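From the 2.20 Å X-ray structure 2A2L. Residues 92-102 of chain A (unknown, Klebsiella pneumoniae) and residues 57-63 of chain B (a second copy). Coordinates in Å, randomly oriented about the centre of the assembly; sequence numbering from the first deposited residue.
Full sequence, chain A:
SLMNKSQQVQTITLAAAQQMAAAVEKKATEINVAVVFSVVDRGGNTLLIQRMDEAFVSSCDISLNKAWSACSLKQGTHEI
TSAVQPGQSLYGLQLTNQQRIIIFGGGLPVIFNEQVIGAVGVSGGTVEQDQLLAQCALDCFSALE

Chain A 92-102: GLQLTNQQRII
Chain B 57-63: VSSCDIS

Chain A contributes a compact, looping segment. Leu A93 to Leu A95 have helical phi/psi values (-55/-29, -76/-9 and -96/-15) without regular helical bonding; Thr A96 breaks away at -83/171, and Asn A97, Gln A98 and Gln A99 follow in the left-handed region at 54/43, 58/29 and 60/35. Arg A100 returns to -85/-17, after which Ile A101 and Ile A102 are extended at -76/112 and -91/143. Four backbone hydrogen bonds tighten the path: Leu A95 N to Gly A92 O (3.1 Å), Thr A96 N to Leu A93 O (3.3 Å), Gln A99 N to Thr A96 O (2.9 Å) and Arg A100 N to Asn A97 O (3.0 Å). Gly A92, at 102/-5, suits a conformation in which a CB would be jammed against the preceding carbonyl oxygen.

In chain B, Val B57 and Ser B58 have phi/psi of -80/-15 and -78/-9. Cys B60 to Ser B63 are helical, and the helix continues later in the chain; Ser B63 N donates to Ser B59 O at 2.8 Å. The backbones approach most closely with the CA atoms of Asn A97 and Asp B61 6.3 Å apart and those of Thr A96 and Ile B62 6.6 Å apart. Together the stretches bury 281 Å².

Asn A97 is the centre of the contact. Its CA-to-CB bond points sideways, but chi1 of -73° (m) and chi2 of -84° bring the amide to chain B. There ND2 donates to Ser B58 O at 2.8 Å, with a nearly straight angle of 174°. The same nitrogen donates to Thr A96 OG1 at 3.0 Å, so both amide hydrogens are used. On the acceptor side, water 1 donates to Asn A97 OD1 at 2.8 Å and to Val B57 O at 2.7 Å, while accepting from Asp B61 N at 3.0 Å. Asparagine fits because one short side chain supplies both donor and acceptor, and because it tolerates left-handed backbone angles better than most residues.

Thr A96, with chi1 of 85° (p), links this polar centre to its own loop: OG1 donates to Leu A93 O at 3.1 Å while accepting from Asn A97 ND2. That oxygen also packs 3.4 Å from Ile B62 CD1.

The CA-to-CB bond of Ile B62 points sideways, but chi1 of -44° (m) and chi2 of -176° (t) bring its end nearer to chain A, where CD1 meets Leu A93 CD1 at 3.7 Å. Leu A93 reaches this apolar contact with chi1 t and chi2 p (53°). Ile B62 CG1 lies 4.0 Å from Asn A97 ND2, so the isoleucine places hydrocarbon beside the buried polar group.

The CA-to-CB bonds of Ser B58 and Asp B61 point toward chain A; their chi1 angles are 44° (p) and -83° (m). The small side chain of Ser B58 admits close packing: CB lies 3.4 Å from Asn A97 ND2 and 4.1 Å from Ile A101 CD1, the latter carried by an m, t rotamer. Asp B61 OD2 lies 3.8 Å from Gln A98 OE1, a contact without a hydrogen bond at the more exposed margin.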

# COMPACT_ATOMS: atom_id res chain seq x y z
N GLY A 92 -20.28 -3.08 1.22
CA GLY A 92 -19.05 -2.52 0.66
C GLY A 92 -18.39 -1.46 1.53
O GLY A 92 -17.31 -0.99 1.22
N LEU A 93 -19.04 -1.08 2.62
CA LEU A 93 -18.43 -0.22 3.64
C LEU A 93 -17.12 -0.76 4.19
O LEU A 93 -16.22 0.00 4.61
CB LEU A 93 -19.41 -0.02 4.78
CG LEU A 93 -19.01 0.99 5.85
CD1 LEU A 93 -18.66 2.33 5.22
CD2 LEU A 93 -20.12 1.13 6.85
N GLN A 94 -17.01 -2.09 4.19
CA GLN A 94 -15.90 -2.80 4.77
C GLN A 94 -14.64 -2.72 3.89
O GLN A 94 -13.53 -3.12 4.31
CB GLN A 94 -16.30 -4.27 4.98
CG GLN A 94 -16.86 -4.94 3.72
CD GLN A 94 -18.36 -4.95 3.70
OE1 GLN A 94 -18.99 -3.89 3.81
NE2 GLN A 94 -18.96 -6.14 3.59
N LEU A 95 -14.82 -2.19 2.67
CA LEU A 95 -13.74 -2.04 1.71
C LEU A 95 -13.13 -0.65 1.74
O LEU A 95 -12.03 -0.43 1.24
CB LEU A 95 -14.23 -2.41 0.32
CG LEU A 95 -14.55 -3.90 0.21
CD1 LEU A 95 -15.25 -4.19 -1.09
CD2 LEU A 95 -13.28 -4.74 0.31
N THR A 96 -13.83 0.28 2.37
CA THR A 96 -13.35 1.66 2.45
C THR A 96 -12.35 1.87 3.59
O THR A 96 -12.11 0.97 4.38
CB THR A 96 -14.52 2.65 2.57
OG1 THR A 96 -14.91 2.78 3.94
CG2 THR A 96 -15.67 2.19 1.73
N ASN A 97 -11.73 3.05 3.61
CA ASN A 97 -10.78 3.43 4.64
C ASN A 97 -9.62 2.47 4.88
O ASN A 97 -9.29 2.16 6.02
CB ASN A 97 -11.52 3.67 5.95
CG ASN A 97 -12.27 4.93 5.93
OD1 ASN A 97 -11.72 5.98 6.20
ND2 ASN A 97 -13.55 4.86 5.57
N GLN A 98 -9.05 1.97 3.78
CA GLN A 98 -7.97 0.99 3.82
C GLN A 98 -8.37 -0.28 4.59
O GLN A 98 -7.51 -0.96 5.18
CB GLN A 98 -6.68 1.62 4.39
CG GLN A 98 -5.91 2.53 3.41
CD GLN A 98 -6.75 3.69 2.88
OE1 GLN A 98 -7.31 4.47 3.66
NE2 GLN A 98 -6.85 3.79 1.56
N GLN A 99 -9.66 -0.60 4.56
CA GLN A 99 -10.24 -1.70 5.31
C GLN A 99 -10.07 -1.59 6.84
O GLN A 99 -9.92 -2.59 7.53
CB GLN A 99 -9.78 -3.05 4.77
CG GLN A 99 -10.07 -3.27 3.25
CD GLN A 99 -9.10 -2.53 2.26
OE1 GLN A 99 -7.86 -2.52 2.43
NE2 GLN A 99 -9.68 -1.93 1.24
N ARG A 100 -10.11 -0.36 7.38
CA ARG A 100 -9.96 -0.16 8.83
C ARG A 100 -11.28 -0.33 9.53
O ARG A 100 -11.31 -0.47 10.77
CB ARG A 100 -9.42 1.24 9.16
CG ARG A 100 -7.95 1.44 8.85
CD ARG A 100 -7.40 2.68 9.55
NE ARG A 100 -7.07 2.38 10.94
CZ ARG A 100 -6.72 3.30 11.84
NH1 ARG A 100 -6.65 4.57 11.48
NH2 ARG A 100 -6.44 2.93 13.09
N ILE A 101 -12.38 -0.29 8.78
CA ILE A 101 -13.71 -0.40 9.39
C ILE A 101 -14.02 -1.85 9.78
O ILE A 101 -14.16 -2.71 8.91
CB ILE A 101 -14.86 0.25 8.58
CG1 ILE A 101 -14.69 1.77 8.54
CG2 ILE A 101 -16.21 -0.07 9.23
CD1 ILE A 101 -15.59 2.47 7.55
N ILE A 102 -14.10 -2.11 11.08
CA ILE A 102 -14.42 -3.45 11.54
C ILE A 102 -15.91 -3.62 11.73
O ILE A 102 -16.59 -2.68 12.12
CB ILE A 102 -13.64 -3.86 12.80
CG1 ILE A 102 -12.14 -3.57 12.62
CG2 ILE A 102 -13.81 -5.36 13.06
CD1 ILE A 102 -11.51 -4.38 11.51
N VAL B 57 -15.36 10.79 10.14
CA VAL B 57 -14.10 11.05 9.46
C VAL B 57 -13.79 9.96 8.45
O VAL B 57 -12.90 10.12 7.61
CB VAL B 57 -12.92 11.18 10.42
CG1 VAL B 57 -13.30 11.99 11.61
CG2 VAL B 57 -12.38 9.79 10.81
N SER B 58 -14.51 8.85 8.57
CA SER B 58 -14.36 7.73 7.65
C SER B 58 -15.08 8.03 6.34
O SER B 58 -14.93 7.31 5.37
CB SER B 58 -14.91 6.46 8.28
OG SER B 58 -16.15 6.72 8.91
N SER B 59 -15.85 9.12 6.31
CA SER B 59 -16.59 9.54 5.12
C SER B 59 -15.78 10.40 4.14
O SER B 59 -16.16 10.53 2.98
CB SER B 59 -17.86 10.28 5.51
OG SER B 59 -18.87 9.37 5.90
N CYS B 60 -14.68 10.99 4.61
CA CYS B 60 -13.77 11.72 3.75
C CYS B 60 -13.34 10.90 2.55
O CYS B 60 -13.69 11.23 1.41
CB CYS B 60 -12.56 12.24 4.53
SG CYS B 60 -12.94 13.78 5.45
N ASP B 61 -12.62 9.81 2.82
CA ASP B 61 -12.18 8.90 1.78
C ASP B 61 -13.32 8.34 0.91
O ASP B 61 -13.14 8.18 -0.31
CB ASP B 61 -11.31 7.78 2.37
CG ASP B 61 -9.83 8.21 2.56
OD1 ASP B 61 -9.32 8.96 1.70
OD2 ASP B 61 -9.19 7.80 3.56
N ILE B 62 -14.49 8.09 1.51
CA ILE B 62 -15.67 7.58 0.77
C ILE B 62 -16.31 8.61 -0.17
O ILE B 62 -16.52 8.35 -1.35
CB ILE B 62 -16.74 6.97 1.72
CG1 ILE B 62 -16.08 6.07 2.78
CG2 ILE B 62 -17.77 6.15 0.92
CD1 ILE B 62 -17.05 5.35 3.71
N SER B 63 -16.62 9.78 0.37
CA SER B 63 -17.09 10.90 -0.44
C SER B 63 -16.23 11.09 -1.71
O SER B 63 -16.76 11.08 -2.84
CB SER B 63 -17.08 12.16 0.38
OG SER B 63 -17.47 13.25 -0.40
O HOH W 1 -12.03 8.69 5.52